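Local coordinates for myosin-4 (Saccharomyces cerevisiae, PDB 3MMI), which transports mRNA as a class V myosin motor, joining the machinery that localises ASH1 and other messages to the yeast bud through its partner SHE3, at residues A[165-170]-A[192-197]; A[178-183]-A[247-252]; A[218-223]-A[259-264]; A[229-234]-A[269-274]. All coordinates share one frame; numbering follows the deposited sequence.

Interaction 1 of 4, residues A[165-170]-A[192-197]; sequences SAHIEI and FTFLNE
Ile168 and Phe194 form the apolar heart of this meeting between the end of helix 132-168 and the middle of helix 185-204. The methyl CD1 of Ile168 lies over one face of the Phe194 ring, displaced from its middle toward the rim, as in a CH-pi contact. The model presses this methyl implausibly close to the ring carbons, and the exact separation is therefore doubtful. Behind it, Ile168 CG1 comes within 4.0 Å of Phe194 CB, and the two side chains cross at about a right angle. The phenyl ring reaches this position because CG stands opposite the backbone nitrogen across the CA-CB bond (chi1 167°). His167 adds a looser flank, with the edge of its imidazole turned to Phe194 and ND1 4.4 Å from CD1 of that residue.

The next shell explains where Ile168 is held. The helix ends here in a Schellman motif, with Glu169 in the positive-phi position, Ile170 N bonded to Ser165 O at 3.2 Å and a weaker bond from Glu169 N to Ala166 O. Ser165 and Ile170 also touch Met226 of helix 209-234, while Ile168 and Ile170 both touch Leu191. Replacing Phe194 by an alanine here would probably uncover the CD1 methyl of Ile168 and open a gap between the two helices.

Within the all-helical globular tail of this class V myosin, the contact rests on dispersion and the covering of carbon, with no polar bond to set its direction.

Interaction 2 of 4, residues A[178-183]-A[247-252]; sequences KLFKNS and DRNIER
Arg252 reaches from helix 240-257 across to the backbone of Ser183, in the loop that precedes helix 185-204. From CB its chain points toward the loop and runs extended from CG to NE (chi2 -176°); the side chain also touches Phe188 of helix 185-204. At the tip, NH1 gives a hydrogen bond to Ser183 O at 3.0 Å. The acceptor lies in the guanidinium plane, but the bond is bent, with an angle of 135° at the hydrogen. NH2 completes the grip in a salt bridge with Asp185 OD1, whose backbone N in turn is bonded to the hydroxyl of Ser183. A leucine in its place would probably leave Ser183 O and the carboxylate of Asp185 without these partners and let the loop move more freely.

One turn back on the same helix, the amide of Asn249 approaches the Phe180 ring obliquely, their planes 59° apart. The ring also meets Tyr242, at the start of helix 240-257.

Here a helix-borne arginine ties a surface loop by its main chain and by the first residue of the next helix, joining two helices of the all-helical, dilute-type globular tail.

Interaction 3 of 4, residues A[218-223]-A[259-264]; sequences DTLKYL and PRIEDV
Leu220 meets Val264 and Ile261 wholly through carbon. Its CD1 methyl carries the contact: it stands 3.4 Å from Val264 CB, tighter than usual for two carbons. A longer approach of 4.1 Å joins the same methyl to Ile261 CD1, although the positions of the loop methyls are doubtful, because Ile261 and Val264 are modelled too close together. Leu220 therefore presents one branch to two residues of the loop. With CG opposite the carbonyl carbon (chi1 -67°), the second torsion of -178° extends CD1 away from CA and on to the loop, and the leucine and valine chains meet at a slant.

Hydrogen bonding plays its part within helix 209-234 instead. Two backbone bonds span Leu220, from Tyr222 N to Asp218 O (2.7 Å) and from Leu223 N to Thr219 O (3.1 Å).

Charge is kept to the neighbouring positions. Asp218 makes a salt bridge with Lys214 and is also hydrogen-bonded to the hydroxyl of Tyr153 of helix 132-168, while Arg260 in the loop lies against Trp256 in a cation-pi contact.

Within the DIL region of the globular tail, the buried apolar cluster thus seats the loop 259-264, which connects helices 240-257 and 269-279, against helix 209-234. Leu253 and Phe257 of helix 240-257 extend it past Leu220, and Val254 and Phe257 meet Val264. On another side of helix 209-234, Thr219 and Tyr222 rest on Met161 of helix 132-168; the surroundings are helices and loops, without a strand.

Interaction 4 of 4, residues A[229-234]-A[269-274]; sequences NDLITK and IQIIQA
Leu231 of helix 209-234 packs against Ile271 and Ala274 of helix 269-279, a buried helix-helix interface within the DIL region of the myosin V type globular tail. The two partners on the second helix are three residues apart, which brings their side chains to neighbouring places on one helical surface. Leu231 CD2 faces them both: Ala274 CB lies 3.5 Å away, tighter than usual for two methyl groups, and Ile271 CD1 lies 4.1 Å from the same atom. The isoleucine methyl is also 4.2 Å from Leu231 CB, and thus runs beside the base of the leucine as well as its tip. In Leu231 the first torsion sets CG opposite the backbone nitrogen (chi1 168°), extending the side chain toward helix 269-279. CG1 of Ile271 also stands opposite its nitrogen, and a second torsion of 69° then brings CD1 to the leucine, although the CB of Ile271 does not aim directly there. The small alanine matters to the fit, since its single methyl allows the leucine branch close to the helix.

Tyr242 and Ile250 of helix 240-257 touch Leu231 and Ile271 respectively, and Ile306 of helix 300-308 touches Ala274. Polar bonds border the carbon core: Asn224 accepts from Ile271 N and bonds to the amide of Gln270, while Lys309 NZ reaches the carbonyls of Leu231 and Ile232. Within segment 229-234, Asn229 O receives two bonds from Thr233, one from its backbone N and one from its hydroxyl OG1, the latter 2.9 Å long and coming from above the carbonyl plane.

In the fold
From the N terminus, interaction 1 closes first, bringing the end of helix 132-168 back against helix 185-204 around helix 170-174 and the loop after it. Interaction 2 starts inside that span and runs on to helix 240-257, so the two cross; they touch where Phe192 packs on Arg252. Interactions 3 and 4 both begin on helix 209-234, and each crosses interaction 2 and the other; no contact nests within another. Interaction 1 precedes both in series, yet touches interaction 3 through Ile170 and Leu223. Ile250 packs on Ile271 and Ile272, linking interactions 2 and 4. Together they bind successive helices from 132-168 to 269-279 into one part of the globular tail.

Interaction 1 of 4, residues A[165-170]-A[192-197]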
# COMPACT_ATOMS: atom_id res chain seq x y z
N SER A 165 2.53 -2.89 -11.95
CA SER A 165 3.54 -1.98 -12.49
C SER A 165 4.29 -2.53 -13.64
O SER A 165 4.71 -1.76 -14.47
CB SER A 165 4.67 -1.62 -11.53
OG SER A 165 4.14 -1.10 -10.38
N ALA A 166 4.52 -3.86 -13.67
CA ALA A 166 5.18 -4.49 -14.86
C ALA A 166 4.24 -4.43 -16.06
O ALA A 166 4.58 -3.93 -17.12
CB ALA A 166 5.56 -5.95 -14.57
N HIS A 167 3.02 -4.88 -15.82
CA HIS A 167 2.03 -4.99 -16.85
C HIS A 167 1.73 -3.62 -17.45
O HIS A 167 1.54 -3.46 -18.68
CB HIS A 167 0.77 -5.59 -16.26
CG HIS A 167 -0.43 -5.35 -17.10
ND1 HIS A 167 -1.53 -4.63 -16.64
CD2 HIS A 167 -0.72 -5.70 -18.39
CE1 HIS A 167 -2.43 -4.52 -17.62
NE2 HIS A 167 -1.96 -5.16 -18.69
N ILE A 168 1.73 -2.60 -16.62
CA ILE A 168 1.37 -1.33 -17.15
C ILE A 168 2.66 -0.61 -17.55
O ILE A 168 2.61 0.41 -18.24
CB ILE A 168 0.66 -0.53 -16.10
CG1 ILE A 168 -0.71 -1.12 -15.85
CG2 ILE A 168 0.56 0.84 -16.46
CD1 ILE A 168 -1.28 -0.48 -14.67
N GLU A 169 3.82 -1.12 -17.17
CA GLU A 169 5.06 -0.54 -17.71
C GLU A 169 5.37 0.90 -17.18
O GLU A 169 5.84 1.82 -17.92
CB GLU A 169 5.02 -0.52 -19.27
CG GLU A 169 4.78 -1.92 -19.91
CD GLU A 169 4.72 -1.86 -21.44
OE1 GLU A 169 5.62 -2.33 -22.08
OE2 GLU A 169 3.77 -1.32 -22.02
N ILE A 170 5.11 1.10 -15.89
CA ILE A 170 5.24 2.40 -15.29
C ILE A 170 6.60 3.05 -15.54
O ILE A 170 6.66 4.25 -15.86
CB ILE A 170 4.86 2.44 -13.79
CG1 ILE A 170 3.38 2.91 -13.63
CG2 ILE A 170 5.51 3.62 -13.10
CD1 ILE A 170 2.41 1.86 -13.34
N PHE A 192 -4.71 4.30 -17.61
CA PHE A 192 -6.05 4.81 -17.26
C PHE A 192 -7.17 3.77 -17.29
O PHE A 192 -8.03 3.74 -16.38
CB PHE A 192 -6.42 5.99 -18.12
CG PHE A 192 -5.53 7.18 -17.92
CD1 PHE A 192 -4.87 7.39 -16.70
CD2 PHE A 192 -5.29 8.07 -18.97
CE1 PHE A 192 -4.04 8.53 -16.50
CE2 PHE A 192 -4.43 9.20 -18.75
CZ PHE A 192 -3.80 9.39 -17.46
N THR A 193 -7.04 2.83 -18.21
CA THR A 193 -7.94 1.71 -18.27
C THR A 193 -7.75 0.78 -17.10
O THR A 193 -8.76 0.28 -16.50
CB THR A 193 -7.82 0.98 -19.64
OG1 THR A 193 -8.28 1.89 -20.64
CG2 THR A 193 -8.67 -0.24 -19.66
N PHE A 194 -6.49 0.55 -16.75
CA PHE A 194 -6.18 -0.30 -15.61
C PHE A 194 -6.76 0.25 -14.29
O PHE A 194 -7.30 -0.49 -13.47
CB PHE A 194 -4.69 -0.55 -15.46
CG PHE A 194 -4.33 -1.16 -14.11
CD1 PHE A 194 -4.31 -2.49 -13.95
CD2 PHE A 194 -4.04 -0.35 -12.99
CE1 PHE A 194 -3.98 -3.07 -12.75
CE2 PHE A 194 -3.71 -0.92 -11.74
CZ PHE A 194 -3.70 -2.30 -11.62
N LEU A 195 -6.63 1.54 -14.07
CA LEU A 195 -7.11 2.19 -12.88
C LEU A 195 -8.63 2.29 -12.87
O LEU A 195 -9.22 2.18 -11.79
CB LEU A 195 -6.58 3.64 -12.76
CG LEU A 195 -5.05 3.69 -12.49
CD1 LEU A 195 -4.49 5.09 -12.50
CD2 LEU A 195 -4.70 2.91 -11.16
N ASN A 196 -9.23 2.50 -14.07
CA ASN A 196 -10.74 2.41 -14.15
C ASN A 196 -11.23 0.99 -13.82
O ASN A 196 -12.21 0.81 -13.20
CB ASN A 196 -11.31 2.81 -15.56
CG ASN A 196 -11.10 4.28 -15.90
OD1 ASN A 196 -10.78 4.63 -17.05
ND2 ASN A 196 -11.20 5.13 -14.91
N GLU A 197 -10.44 -0.00 -14.21
CA GLU A 197 -10.81 -1.37 -13.96
C GLU A 197 -10.52 -1.77 -12.52
O GLU A 197 -11.25 -2.55 -11.93
CB GLU A 197 -10.14 -2.31 -14.99
CG GLU A 197 -10.79 -2.15 -16.39
CD GLU A 197 -10.12 -2.95 -17.52
OE1 GLU A 197 -9.22 -3.78 -17.24
OE2 GLU A 197 -10.47 -2.72 -18.67

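Interaction 2 of 4, residues A[178-183]-A[247-252]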
# COMPACT_ATOMS: atom_id res chain seq x y z
N LYS A 178 14.55 7.58 -23.17
CA LYS A 178 14.51 7.03 -24.57
C LYS A 178 13.13 7.17 -25.22
O LYS A 178 13.03 7.30 -26.43
CB LYS A 178 15.00 5.56 -24.68
CG LYS A 178 16.33 5.27 -23.98
N LEU A 179 12.08 7.18 -24.40
CA LEU A 179 10.73 7.22 -24.91
C LEU A 179 10.09 8.55 -24.65
O LEU A 179 8.87 8.60 -24.66
CB LEU A 179 9.87 6.15 -24.26
CG LEU A 179 10.37 4.70 -24.13
CD1 LEU A 179 9.13 3.78 -23.83
CD2 LEU A 179 11.15 4.23 -25.39
N PHE A 180 10.85 9.62 -24.42
CA PHE A 180 10.24 10.94 -24.25
C PHE A 180 9.76 11.49 -25.59
O PHE A 180 8.83 12.26 -25.66
CB PHE A 180 11.19 11.97 -23.60
CG PHE A 180 11.45 11.76 -22.13
CD1 PHE A 180 10.65 10.98 -21.35
CD2 PHE A 180 12.55 12.36 -21.53
CE1 PHE A 180 10.92 10.80 -20.04
CE2 PHE A 180 12.80 12.18 -20.23
CZ PHE A 180 12.00 11.40 -19.48
N LYS A 181 10.41 11.07 -26.66
CA LYS A 181 10.01 11.47 -27.98
C LYS A 181 8.67 10.88 -28.40
O LYS A 181 8.02 11.41 -29.26
CB LYS A 181 11.12 11.17 -29.00
CG LYS A 181 11.77 9.82 -28.85
N ASN A 182 8.25 9.81 -27.74
CA ASN A 182 6.93 9.23 -27.94
C ASN A 182 5.84 10.01 -27.24
O ASN A 182 6.05 10.56 -26.20
CB ASN A 182 6.90 7.78 -27.46
CG ASN A 182 7.83 6.89 -28.23
OD1 ASN A 182 8.16 5.80 -27.81
ND2 ASN A 182 8.26 7.36 -29.38
N SER A 183 4.68 10.05 -27.85
CA SER A 183 3.49 10.61 -27.26
C SER A 183 3.28 10.12 -25.84
O SER A 183 2.91 10.88 -24.97
CB SER A 183 2.29 10.14 -28.05
OG SER A 183 2.27 8.74 -28.12
N ASP A 247 8.45 15.26 -14.64
CA ASP A 247 7.47 16.06 -13.92
C ASP A 247 6.10 16.08 -14.62
O ASP A 247 5.09 15.76 -14.00
CB ASP A 247 7.89 17.55 -13.81
CG ASP A 247 7.78 18.10 -12.41
OD1 ASP A 247 7.24 17.41 -11.52
OD2 ASP A 247 8.38 19.15 -12.11
N ARG A 248 6.14 16.34 -15.92
CA ARG A 248 4.97 16.24 -16.77
C ARG A 248 4.37 14.83 -16.80
O ARG A 248 3.15 14.68 -16.82
CB ARG A 248 5.30 16.70 -18.19
CG ARG A 248 6.15 17.96 -18.25
N ASN A 249 5.21 13.79 -16.80
CA ASN A 249 4.63 12.44 -16.90
C ASN A 249 3.93 12.19 -15.62
O ASN A 249 2.84 11.51 -15.61
CB ASN A 249 5.68 11.35 -17.19
CG ASN A 249 6.26 11.48 -18.58
OD1 ASN A 249 7.38 10.98 -18.89
ND2 ASN A 249 5.50 12.02 -19.46
N ILE A 250 4.50 12.69 -14.53
CA ILE A 250 3.92 12.44 -13.22
C ILE A 250 2.54 13.11 -13.14
O ILE A 250 1.52 12.57 -12.72
CB ILE A 250 4.87 12.91 -12.05
CG1 ILE A 250 6.06 11.91 -11.87
CG2 ILE A 250 4.11 13.02 -10.77
CD1 ILE A 250 7.03 12.38 -10.88
N GLU A 251 2.54 14.35 -13.56
CA GLU A 251 1.26 15.14 -13.59
C GLU A 251 0.22 14.50 -14.49
O GLU A 251 -0.91 14.41 -14.12
CB GLU A 251 1.43 16.62 -13.99
CG GLU A 251 2.44 17.52 -13.19
CD GLU A 251 2.84 17.08 -11.72
OE1 GLU A 251 4.08 16.79 -11.47
OE2 GLU A 251 1.94 17.03 -10.81
N ARG A 252 0.61 13.89 -15.59
CA ARG A 252 -0.25 13.06 -16.34
C ARG A 252 -0.77 11.87 -15.56
O ARG A 252 -1.97 11.64 -15.56
CB ARG A 252 0.50 12.54 -17.58
CG ARG A 252 -0.31 12.66 -18.77
CD ARG A 252 0.40 12.07 -19.99
NE ARG A 252 -0.59 11.58 -20.94
CZ ARG A 252 -0.30 11.17 -22.19
NH1 ARG A 252 0.95 11.23 -22.69
NH2 ARG A 252 -1.27 10.77 -22.96

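Interaction 3 of 4, residues A[218-223]-A[259-264]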
# COMPACT_ATOMS: atom_id res chain seq x y z
N ASP A 218 -2.47 4.40 -1.20
CA ASP A 218 -1.36 3.50 -1.04
C ASP A 218 -0.76 3.07 -2.37
O ASP A 218 0.40 2.69 -2.48
CB ASP A 218 -1.76 2.29 -0.18
CG ASP A 218 -2.02 2.67 1.28
OD1 ASP A 218 -1.63 3.79 1.67
OD2 ASP A 218 -2.65 1.87 2.00
N THR A 219 -1.64 3.01 -3.37
CA THR A 219 -1.25 2.67 -4.72
C THR A 219 -0.24 3.68 -5.23
O THR A 219 0.80 3.32 -5.78
CB THR A 219 -2.50 2.59 -5.65
OG1 THR A 219 -3.24 1.41 -5.30
CG2 THR A 219 -2.07 2.42 -7.14
N LEU A 220 -0.54 4.94 -5.04
CA LEU A 220 0.45 5.97 -5.23
C LEU A 220 1.68 5.92 -4.30
O LEU A 220 2.77 6.30 -4.72
CB LEU A 220 -0.23 7.29 -5.07
CG LEU A 220 -1.29 7.74 -6.11
CD1 LEU A 220 -1.81 9.12 -5.78
CD2 LEU A 220 -0.82 7.67 -7.59
N LYS A 221 1.51 5.52 -3.03
CA LYS A 221 2.67 5.42 -2.13
C LYS A 221 3.53 4.36 -2.71
O LYS A 221 4.76 4.50 -2.74
CB LYS A 221 2.31 5.13 -0.68
CG LYS A 221 1.71 6.32 0.08
CD LYS A 221 1.42 5.95 1.55
N TYR A 222 2.93 3.29 -3.25
CA TYR A 222 3.76 2.30 -3.83
C TYR A 222 4.54 2.81 -5.05
O TYR A 222 5.67 2.41 -5.28
CB TYR A 222 2.96 1.08 -4.23
CG TYR A 222 3.83 0.02 -4.83
CD1 TYR A 222 4.33 -1.01 -4.05
CD2 TYR A 222 4.16 0.04 -6.19
CE1 TYR A 222 5.12 -2.02 -4.61
CE2 TYR A 222 4.99 -0.92 -6.78
CZ TYR A 222 5.46 -1.96 -5.98
OH TYR A 222 6.25 -2.95 -6.50
N LEU A 223 3.91 3.64 -5.88
CA LEU A 223 4.58 4.05 -7.14
C LEU A 223 5.66 5.10 -6.83
O LEU A 223 6.67 5.14 -7.50
CB LEU A 223 3.58 4.56 -8.24
CG LEU A 223 2.59 3.48 -8.81
CD1 LEU A 223 1.35 4.16 -9.49
CD2 LEU A 223 3.20 2.56 -9.84
N PRO A 259 -9.82 13.89 -9.60
CA PRO A 259 -11.23 13.98 -9.19
C PRO A 259 -11.67 12.89 -8.16
O PRO A 259 -12.88 12.62 -8.07
CB PRO A 259 -11.97 13.77 -10.53
CG PRO A 259 -11.03 12.93 -11.35
CD PRO A 259 -9.67 13.50 -11.01
N ARG A 260 -10.74 12.28 -7.40
CA ARG A 260 -11.08 11.02 -6.66
C ARG A 260 -10.66 11.01 -5.20
O ARG A 260 -11.29 10.37 -4.34
CB ARG A 260 -10.46 9.82 -7.34
CG ARG A 260 -10.78 9.81 -8.76
CD ARG A 260 -10.43 8.50 -9.30
NE ARG A 260 -11.61 7.76 -9.75
CZ ARG A 260 -12.11 7.88 -10.98
NH1 ARG A 260 -11.49 8.71 -11.85
NH2 ARG A 260 -13.19 7.15 -11.33
N ILE A 261 -9.54 11.64 -4.93
CA ILE A 261 -9.05 11.52 -3.59
C ILE A 261 -8.65 12.97 -3.23
O ILE A 261 -8.56 13.84 -4.09
CB ILE A 261 -7.90 10.40 -3.48
CG1 ILE A 261 -6.51 10.99 -3.74
CG2 ILE A 261 -8.14 9.28 -4.49
CD1 ILE A 261 -5.47 9.91 -4.15
N GLU A 262 -8.38 13.13 -1.96
CA GLU A 262 -8.13 14.39 -1.30
C GLU A 262 -7.03 15.23 -2.01
O GLU A 262 -7.29 16.32 -2.50
CB GLU A 262 -7.62 14.02 0.12
CG GLU A 262 -6.54 12.77 0.08
CD GLU A 262 -7.13 11.49 0.65
OE1 GLU A 262 -8.16 11.02 0.12
OE2 GLU A 262 -6.56 10.95 1.65
N ASP A 263 -5.79 14.71 -2.02
CA ASP A 263 -4.59 15.46 -2.38
C ASP A 263 -3.63 14.28 -2.63
O ASP A 263 -3.26 13.60 -1.71
CB ASP A 263 -4.17 16.33 -1.14
CG ASP A 263 -3.12 17.45 -1.45
OD1 ASP A 263 -2.69 17.64 -2.68
OD2 ASP A 263 -2.70 18.09 -0.40
N VAL A 264 -3.33 13.99 -3.89
CA VAL A 264 -2.57 12.82 -4.22
C VAL A 264 -1.05 12.98 -4.12
O VAL A 264 -0.34 11.98 -3.99
CB VAL A 264 -2.80 12.36 -5.67
CG1 VAL A 264 -4.14 11.87 -5.85
CG2 VAL A 264 -2.50 13.51 -6.61

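Interaction 4 of 4, residues A[229-234]-A[269-274]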
# COMPACT_ATOMS: atom_id res chain seq x y z
N ASN A 229 13.15 4.55 -6.64
CA ASN A 229 14.21 3.51 -6.66
C ASN A 229 14.72 3.34 -8.10
O ASN A 229 15.92 3.28 -8.36
CB ASN A 229 13.63 2.20 -6.09
CG ASN A 229 13.46 2.26 -4.58
OD1 ASN A 229 13.83 3.22 -3.96
ND2 ASN A 229 12.92 1.17 -3.98
N ASP A 230 13.79 3.33 -9.07
CA ASP A 230 14.22 3.21 -10.48
C ASP A 230 14.88 4.43 -10.99
O ASP A 230 15.76 4.37 -11.91
CB ASP A 230 13.06 2.88 -11.40
CG ASP A 230 12.56 1.45 -11.23
OD1 ASP A 230 13.22 0.64 -10.52
OD2 ASP A 230 11.42 1.16 -11.75
N LEU A 231 14.50 5.58 -10.45
CA LEU A 231 15.19 6.79 -10.90
C LEU A 231 16.70 6.68 -10.52
O LEU A 231 17.60 7.02 -11.38
CB LEU A 231 14.60 8.02 -10.23
CG LEU A 231 15.45 9.28 -10.42
CD1 LEU A 231 15.18 9.88 -11.84
CD2 LEU A 231 15.18 10.39 -9.35
N ILE A 232 16.97 6.17 -9.34
CA ILE A 232 18.36 6.00 -8.91
C ILE A 232 19.07 4.81 -9.62
O ILE A 232 20.17 4.97 -9.97
CB ILE A 232 18.48 5.69 -7.39
CG1 ILE A 232 18.01 6.86 -6.52
CG2 ILE A 232 19.96 5.30 -7.03
CD1 ILE A 232 18.46 8.20 -6.96
N THR A 233 18.44 3.66 -9.78
CA THR A 233 19.17 2.40 -10.16
C THR A 233 19.21 2.28 -11.68
O THR A 233 20.22 1.87 -12.27
CB THR A 233 18.57 1.13 -9.58
OG1 THR A 233 17.13 1.13 -9.84
CG2 THR A 233 18.75 1.19 -8.19
N LYS A 234 18.16 2.72 -12.34
CA LYS A 234 17.93 2.43 -13.75
C LYS A 234 18.14 3.59 -14.73
O LYS A 234 18.20 3.39 -15.95
CB LYS A 234 16.53 1.90 -13.95
CG LYS A 234 16.38 0.44 -13.71
CD LYS A 234 15.09 0.18 -13.03
CE LYS A 234 14.52 -1.18 -13.38
NZ LYS A 234 13.68 -0.93 -14.56
N ILE A 269 5.86 12.22 -2.67
CA ILE A 269 6.83 13.21 -2.23
C ILE A 269 8.31 12.95 -2.56
O ILE A 269 8.96 13.87 -3.04
CB ILE A 269 6.61 13.60 -0.75
CG1 ILE A 269 7.24 14.94 -0.51
CG2 ILE A 269 6.99 12.44 0.24
CD1 ILE A 269 7.47 15.27 1.05
N GLN A 270 8.76 11.71 -2.50
CA GLN A 270 10.19 11.44 -2.76
C GLN A 270 10.47 11.62 -4.19
O GLN A 270 11.44 12.28 -4.55
CB GLN A 270 10.58 10.08 -2.23
CG GLN A 270 11.01 10.17 -0.77
CD GLN A 270 9.86 10.22 0.16
OE1 GLN A 270 8.91 9.46 -0.02
NE2 GLN A 270 9.94 11.06 1.24
N ILE A 271 9.58 11.08 -5.06
CA ILE A 271 9.94 11.08 -6.47
C ILE A 271 9.71 12.49 -6.99
O ILE A 271 10.46 13.00 -7.78
CB ILE A 271 9.19 10.04 -7.40
CG1 ILE A 271 9.58 10.31 -8.82
CG2 ILE A 271 7.63 10.23 -7.40
CD1 ILE A 271 11.07 9.95 -9.15
N ILE A 272 8.68 13.19 -6.48
CA ILE A 272 8.47 14.59 -6.83
C ILE A 272 9.65 15.52 -6.38
O ILE A 272 10.18 16.27 -7.20
CB ILE A 272 7.16 15.23 -6.22
CG1 ILE A 272 5.81 14.62 -6.74
CG2 ILE A 272 7.13 16.78 -6.33
CD1 ILE A 272 5.79 14.82 -8.05
N GLN A 273 10.15 15.39 -5.17
CA GLN A 273 11.32 16.16 -4.78
C GLN A 273 12.59 15.85 -5.58
O GLN A 273 13.33 16.74 -5.83
CB GLN A 273 11.62 16.06 -3.29
CG GLN A 273 10.50 16.38 -2.39
CD GLN A 273 10.42 17.79 -2.02
OE1 GLN A 273 10.72 18.69 -2.79
NE2 GLN A 273 10.01 18.01 -0.81
N ALA A 274 12.76 14.60 -5.99
CA ALA A 274 14.03 14.13 -6.71
C ALA A 274 14.01 14.85 -8.05
O ALA A 274 14.98 15.40 -8.49
CB ALA A 274 13.94 12.60 -6.94